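Local coordinates for protein beta-glucoside phosphorylase BglX (Unidentified, PDB 5VQE) that probably cleaves beta-glucosides with phosphate, as a member of glycoside hydrolase family 3, and binds 2-deoxy-2-fluoro-glucose in its pocket, at residues 401-406 / 542-547; 48-53 / 73-78. One frame throughout, in Å; residues are numbered along the deposited sequence.

Contact 1 (401-406 / 542-547); sequences GLLPLS and EKLMGR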
loop_
_atom_site.group_PDB
_atom_site.type_symbol
_atom_site.label_atom_id
_atom_site.label_comp_id
_atom_site.label_asym_id
_atom_site.label_seq_id
_atom_site.Cartn_x
_atom_site.Cartn_y
_atom_site.Cartn_z
ATOM N N GLY A 401 -4.251 37.229 7.669
ATOM C CA GLY A 401 -2.931 37.641 8.083
ATOM C C GLY A 401 -2.094 36.580 8.759
ATOM O O GLY A 401 -0.959 36.877 9.146
ATOM N N LEU A 402 -2.597 35.352 8.915
ATOM C CA LEU A 402 -1.809 34.323 9.588
ATOM C C LEU A 402 -0.560 33.993 8.786
ATOM O O LEU A 402 0.564 34.094 9.285
ATOM C CB LEU A 402 -2.641 33.059 9.800
ATOM C CG LEU A 402 -2.264 32.190 11.007
ATOM C CD1 LEU A 402 -2.782 30.776 10.804
ATOM C CD2 LEU A 402 -0.779 32.157 11.276
ATOM N N LEU A 403 -0.749 33.571 7.520
ATOM C CA LEU A 403 0.349 33.178 6.656
ATOM C C LEU A 403 0.811 34.360 5.805
ATOM O O LEU A 403 -0.001 35.206 5.422
ATOM C CB LEU A 403 -0.082 32.027 5.751
ATOM C CG LEU A 403 -0.611 30.794 6.493
ATOM C CD1 LEU A 403 -1.003 29.686 5.524
ATOM C CD2 LEU A 403 0.410 30.276 7.507
ATOM N N PRO A 404 2.116 34.464 5.507
ATOM C CA PRO A 404 3.164 33.561 5.992
ATOM C C PRO A 404 3.519 33.802 7.457
ATOM O O PRO A 404 3.403 34.931 7.944
ATOM C CB PRO A 404 4.353 33.890 5.088
ATOM C CG PRO A 404 4.142 35.299 4.696
ATOM C CD PRO A 404 2.662 35.491 4.598
ATOM N N LEU A 405 3.949 32.749 8.145
ATOM C CA LEU A 405 4.368 32.881 9.533
ATOM C C LEU A 405 5.630 33.729 9.635
ATOM O O LEU A 405 6.475 33.745 8.730
ATOM C CB LEU A 405 4.616 31.508 10.149
ATOM C CG LEU A 405 3.423 30.554 10.138
ATOM C CD1 LEU A 405 3.825 29.231 10.761
ATOM C CD2 LEU A 405 2.237 31.154 10.888
ATOM N N SER A 406 5.748 34.443 10.758
ATOM C CA SER A 406 6.890 35.278 11.045
ATOM C C SER A 406 7.084 35.385 12.550
ATOM O O SER A 406 6.102 35.644 13.267
ATOM C CB SER A 406 6.719 36.677 10.460
ATOM O OG SER A 406 7.680 37.555 11.014
ATOM N N GLU A 542 9.284 25.699 4.287
ATOM C CA GLU A 542 9.444 26.694 3.234
ATOM C C GLU A 542 8.121 27.374 2.921
ATOM O O GLU A 542 8.075 28.589 2.697
ATOM C CB GLU A 542 10.034 26.048 1.978
ATOM C CG GLU A 542 11.415 25.461 2.185
ATOM C CD GLU A 542 12.412 26.500 2.666
ATOM O OE1 GLU A 542 12.493 27.565 2.025
ATOM O OE2 GLU A 542 13.090 26.267 3.691
ATOM N N LYS A 543 7.027 26.616 2.916
ATOM C CA LYS A 543 5.753 27.185 2.501
ATOM C C LYS A 543 5.113 28.000 3.617
ATOM O O LYS A 543 4.491 29.037 3.356
ATOM C CB LYS A 543 4.834 26.063 2.028
ATOM C CG LYS A 543 5.299 25.441 0.714
ATOM C CD LYS A 543 4.664 24.078 0.466
ATOM C CE LYS A 543 5.352 23.341 -0.673
ATOM N NZ LYS A 543 5.386 24.143 -1.928
ATOM N N LEU A 544 5.252 27.554 4.865
ATOM C CA LEU A 544 4.732 28.339 5.979
ATOM C C LEU A 544 5.430 29.689 6.069
ATOM O O LEU A 544 4.796 30.702 6.377
ATOM C CB LEU A 544 4.899 27.571 7.284
ATOM C CG LEU A 544 4.042 26.315 7.421
ATOM C CD1 LEU A 544 4.421 25.559 8.685
ATOM C CD2 LEU A 544 2.572 26.650 7.418
ATOM N N MET A 545 6.734 29.721 5.795
ATOM C CA MET A 545 7.504 30.958 5.817
ATOM C C MET A 545 7.321 31.795 4.558
ATOM O O MET A 545 7.863 32.903 4.489
ATOM C CB MET A 545 8.986 30.642 6.017
ATOM C CG MET A 545 9.299 29.855 7.279
ATOM S SD MET A 545 8.598 30.604 8.769
ATOM C CE MET A 545 9.504 32.151 8.828
ATOM N N GLY A 546 6.568 31.310 3.573
ATOM C CA GLY A 546 6.280 32.094 2.391
ATOM C C GLY A 546 7.376 32.104 1.349
ATOM O O GLY A 546 7.307 32.905 0.410
ATOM N N ARG A 547 8.390 31.253 1.487
ATOM C CA ARG A 547 9.431 31.113 0.481
ATOM C C ARG A 547 9.059 30.134 -0.625
ATOM O O ARG A 547 9.792 30.028 -1.613
ATOM C CB ARG A 547 10.735 30.657 1.137
ATOM C CG ARG A 547 11.252 31.601 2.216
ATOM C CD ARG A 547 12.648 31.201 2.663
ATOM N NE ARG A 547 12.678 29.969 3.445
ATOM C CZ ARG A 547 12.668 29.911 4.775
ATOM N NH1 ARG A 547 12.616 31.022 5.507
ATOM N NH2 ARG A 547 12.710 28.731 5.380
HETATM O O HOH W 1 7.928 34.741 6.872
#

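Contact 2 (48-53 / 73-78); sequences CDPLDV and REFTQR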
loop_
_atom_site.group_PDB
_atom_site.type_symbol
_atom_site.label_atom_id
_atom_site.label_comp_id
_atom_site.label_asym_id
_atom_site.label_seq_id
_atom_site.Cartn_x
_atom_site.Cartn_y
_atom_site.Cartn_z
ATOM N N CYS A 48 15.242 -16.453 13.369
ATOM C CA CYS A 48 14.457 -16.725 12.173
ATOM C C CYS A 48 15.396 -16.955 10.997
ATOM O O CYS A 48 16.249 -16.113 10.700
ATOM C CB CYS A 48 13.501 -15.568 11.875
ATOM S SG CYS A 48 12.442 -15.822 10.435
ATOM N N ASP A 49 15.233 -18.096 10.332
ATOM C CA ASP A 49 16.073 -18.475 9.205
ATOM C C ASP A 49 15.253 -18.365 7.925
ATOM O O ASP A 49 14.167 -18.962 7.860
ATOM C CB ASP A 49 16.592 -19.901 9.404
ATOM C CG ASP A 49 17.513 -20.365 8.287
ATOM O OD1 ASP A 49 17.797 -19.573 7.363
ATOM O OD2 ASP A 49 17.956 -21.533 8.336
ATOM N N PRO A 50 15.694 -17.620 6.901
ATOM C CA PRO A 50 14.864 -17.511 5.685
ATOM C C PRO A 50 14.590 -18.846 5.019
ATOM O O PRO A 50 13.495 -19.051 4.483
ATOM C CB PRO A 50 15.681 -16.579 4.775
ATOM C CG PRO A 50 17.074 -16.611 5.325
ATOM C CD PRO A 50 16.920 -16.809 6.800
ATOM N N LEU A 51 15.553 -19.767 5.038
ATOM C CA LEU A 51 15.352 -21.078 4.432
ATOM C C LEU A 51 14.303 -21.909 5.158
ATOM O O LEU A 51 14.000 -23.016 4.698
ATOM C CB LEU A 51 16.678 -21.846 4.384
ATOM C CG LEU A 51 17.635 -21.619 3.205
ATOM C CD1 LEU A 51 17.412 -20.297 2.487
ATOM C CD2 LEU A 51 19.081 -21.724 3.684
ATOM N N ASP A 52 13.750 -21.420 6.272
ATOM C CA ASP A 52 12.610 -22.089 6.885
ATOM C C ASP A 52 11.390 -22.092 5.979
ATOM O O ASP A 52 10.477 -22.897 6.194
ATOM C CB ASP A 52 12.247 -21.431 8.216
ATOM C CG ASP A 52 13.142 -21.877 9.352
ATOM O OD1 ASP A 52 14.159 -22.550 9.083
ATOM O OD2 ASP A 52 12.819 -21.561 10.517
ATOM N N VAL A 53 11.338 -21.213 4.975
ATOM C CA VAL A 53 10.217 -21.238 4.043
ATOM C C VAL A 53 10.202 -22.496 3.192
ATOM O O VAL A 53 9.221 -22.739 2.483
ATOM C CB VAL A 53 10.212 -20.007 3.110
ATOM C CG1 VAL A 53 10.258 -18.717 3.920
ATOM C CG2 VAL A 53 11.354 -20.060 2.100
ATOM N N ARG A 73 19.356 -8.356 -0.106
ATOM C CA ARG A 73 20.207 -8.812 -1.203
ATOM C C ARG A 73 20.845 -10.153 -0.872
ATOM O O ARG A 73 20.941 -11.039 -1.732
ATOM C CB ARG A 73 21.289 -7.770 -1.514
ATOM C CG ARG A 73 22.184 -8.146 -2.702
ATOM C CD ARG A 73 23.286 -7.118 -2.964
ATOM N NE ARG A 73 23.811 -7.247 -4.326
ATOM C CZ ARG A 73 24.845 -8.008 -4.679
ATOM N NH1 ARG A 73 25.504 -8.721 -3.773
ATOM N NH2 ARG A 73 25.230 -8.053 -5.950
ATOM N N GLU A 74 21.294 -10.317 0.370
ATOM C CA GLU A 74 21.857 -11.591 0.791
ATOM C C GLU A 74 20.788 -12.678 0.800
ATOM O O GLU A 74 21.033 -13.804 0.350
ATOM C CB GLU A 74 22.494 -11.432 2.175
ATOM C CG GLU A 74 23.199 -12.664 2.695
ATOM C CD GLU A 74 23.472 -12.573 4.183
ATOM O OE1 GLU A 74 23.004 -13.456 4.932
ATOM O OE2 GLU A 74 24.142 -11.604 4.601
ATOM N N PHE A 75 19.589 -12.351 1.285
ATOM C CA PHE A 75 18.506 -13.329 1.291
ATOM C C PHE A 75 18.163 -13.789 -0.123
ATOM O O PHE A 75 17.924 -14.979 -0.353
ATOM C CB PHE A 75 17.274 -12.746 1.976
ATOM C CG PHE A 75 17.328 -12.771 3.485
ATOM C CD1 PHE A 75 18.486 -13.111 4.163
ATOM C CD2 PHE A 75 16.203 -12.452 4.224
ATOM C CE1 PHE A 75 18.515 -13.127 5.546
ATOM C CE2 PHE A 75 16.230 -12.469 5.607
ATOM C CZ PHE A 75 17.382 -12.805 6.266
ATOM N N THR A 76 18.123 -12.864 -1.087
ATOM C CA THR A 76 17.796 -13.257 -2.453
ATOM C C THR A 76 18.791 -14.282 -2.981
ATOM O O THR A 76 18.402 -15.275 -3.607
ATOM C CB THR A 76 17.765 -12.033 -3.367
ATOM O OG1 THR A 76 16.683 -11.179 -2.982
ATOM C CG2 THR A 76 17.586 -12.449 -4.834
ATOM N N GLN A 77 20.085 -14.047 -2.755
ATOM C CA GLN A 77 21.099 -14.984 -3.223
ATOM C C GLN A 77 20.909 -16.349 -2.581
ATOM O O GLN A 77 20.890 -17.381 -3.264
ATOM C CB GLN A 77 22.494 -14.434 -2.915
ATOM C CG GLN A 77 22.896 -13.262 -3.792
ATOM C CD GLN A 77 24.195 -12.619 -3.338
ATOM O OE1 GLN A 77 24.278 -12.075 -2.237
ATOM N NE2 GLN A 77 25.218 -12.687 -4.183
ATOM N N ARG A 78 20.757 -16.370 -1.261
ATOM C CA ARG A 78 20.601 -17.632 -0.555
ATOM C C ARG A 78 19.339 -18.358 -1.001
ATOM O O ARG A 78 19.367 -19.560 -1.292
ATOM C CB ARG A 78 20.569 -17.368 0.940
ATOM C CG ARG A 78 21.869 -16.782 1.474
ATOM C CD ARG A 78 21.690 -16.352 2.903
ATOM N NE ARG A 78 21.187 -17.439 3.731
ATOM C CZ ARG A 78 20.896 -17.321 5.021
ATOM N NH1 ARG A 78 21.052 -16.154 5.640
ATOM N NH2 ARG A 78 20.446 -18.372 5.691
#

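Contact 1 (401-406 / 542-547)
L405 and L544 join the loop between strands 393-397 and 412-419 to the end of helix 534-544, beside the mixed six-stranded sheet. The one direct hydrogen bond runs from L405 N to L544 O at 2.8 Å, with an N-H...O angle of 148°. A water adds a second polar link. It donates to L405 O at 2.6 Å and to M545 O at 3.0 Å, so it bridges two backbone carbonyls.

Apolar packing accompanies these bonds. L405 and L544 run side by side and point the same way, with L405 CD1 4.0 Å from L544 CB. L403 reaches the tip of the same leucine, its CD2 4.2 Å from L544 CD2. From the sheet, L507 of strand 506-510 touches both L405 and L544, while F434 of helix 429-441 touches L544. M545 turns back toward the loop because its chain bends twice, at chi2 -52° and chi3 -65°. Its SD packs on L405 CB. Its CE methyl makes a close van der Waals contact with L405 O, at 3.4 Å.

P404, which follows a cis peptide bond, packs against backbone. Its CA lies 3.3 Å from L544 O, the oxygen that accepts from L405 N. Its CB is 3.7 Å from G546 N. G546 has positive phi and closes the helix in a Schellman motif, with G546 N bonded to K543 O and R547 N to E542 O. R547 grips E542 side-on through NE and NH2, one nitrogen to each carboxylate oxygen. This pair makes no contact with the loop. M545 CB lies over one face of the guanidinium.

Polar links across the contact thus depend on main-chain atoms and a water, and the side chains of L403, P404, L405, L544 and M545 contribute packing.

Contact 2 (48-53 / 73-78)
The 3-10 segment 50-53 lies against helix 69-82, with P50 CA 7.1 Å from F75 CA and L51 CA 8.0 Å from R78 CA. Both belong to the TIM-barrel-type domain of family 3. The first segment lies in the loop from strand 38-42 to strand 61-64, and the helix follows the second strand.

P50 CG is the centre of the contact. It makes a CH-pi contact over one face of the F75 ring, 3.9 Å from the centroid and 14° off the normal. The same CG also lies over a face of the R78 guanidinium, 3.8 Å from R78 NH2. L51 CD2 approaches that group at its edge. I42 of strand 38-42 and F67 also pack on F75.

The R78 chain is bent at chi3 (54°). Its guanidinium joins a salt-bridge network: a weak bond from NH1 to E74 OE1, and a salt bridge between NH2 and D49 OD1 at 3.4 Å, without a hydrogen bond. The carboxylate and guanidinium planes of D49 and R78 are 38° apart. D49 OD1 also closes an Asx turn, accepting from L51 N at 3.2 Å from above the carboxylate plane.

How the contacts relate
The two contacts are separate. Their centres are about 50 Å apart and their nearest atoms about 35 Å apart. Along the chain, contact 2 closes before contact 1 opens. Contact 2 joins segments 20 residues apart at their closest ends in the TIM-barrel-type domain, whereas contact 1 brings together segments 136 residues apart, measured likewise, in the region of the mixed six-stranded sheet. No residue of either contact belongs to the pocket of the bound 2-deoxy-2-fluoro-glucose. Contact 2 has the closer link in sequence, since strand 61-64, between its segments, carries the pocket residue M63. The centre of contact 1 is about 33 Å from the centre of the chain, that of contact 2 about 24 Å.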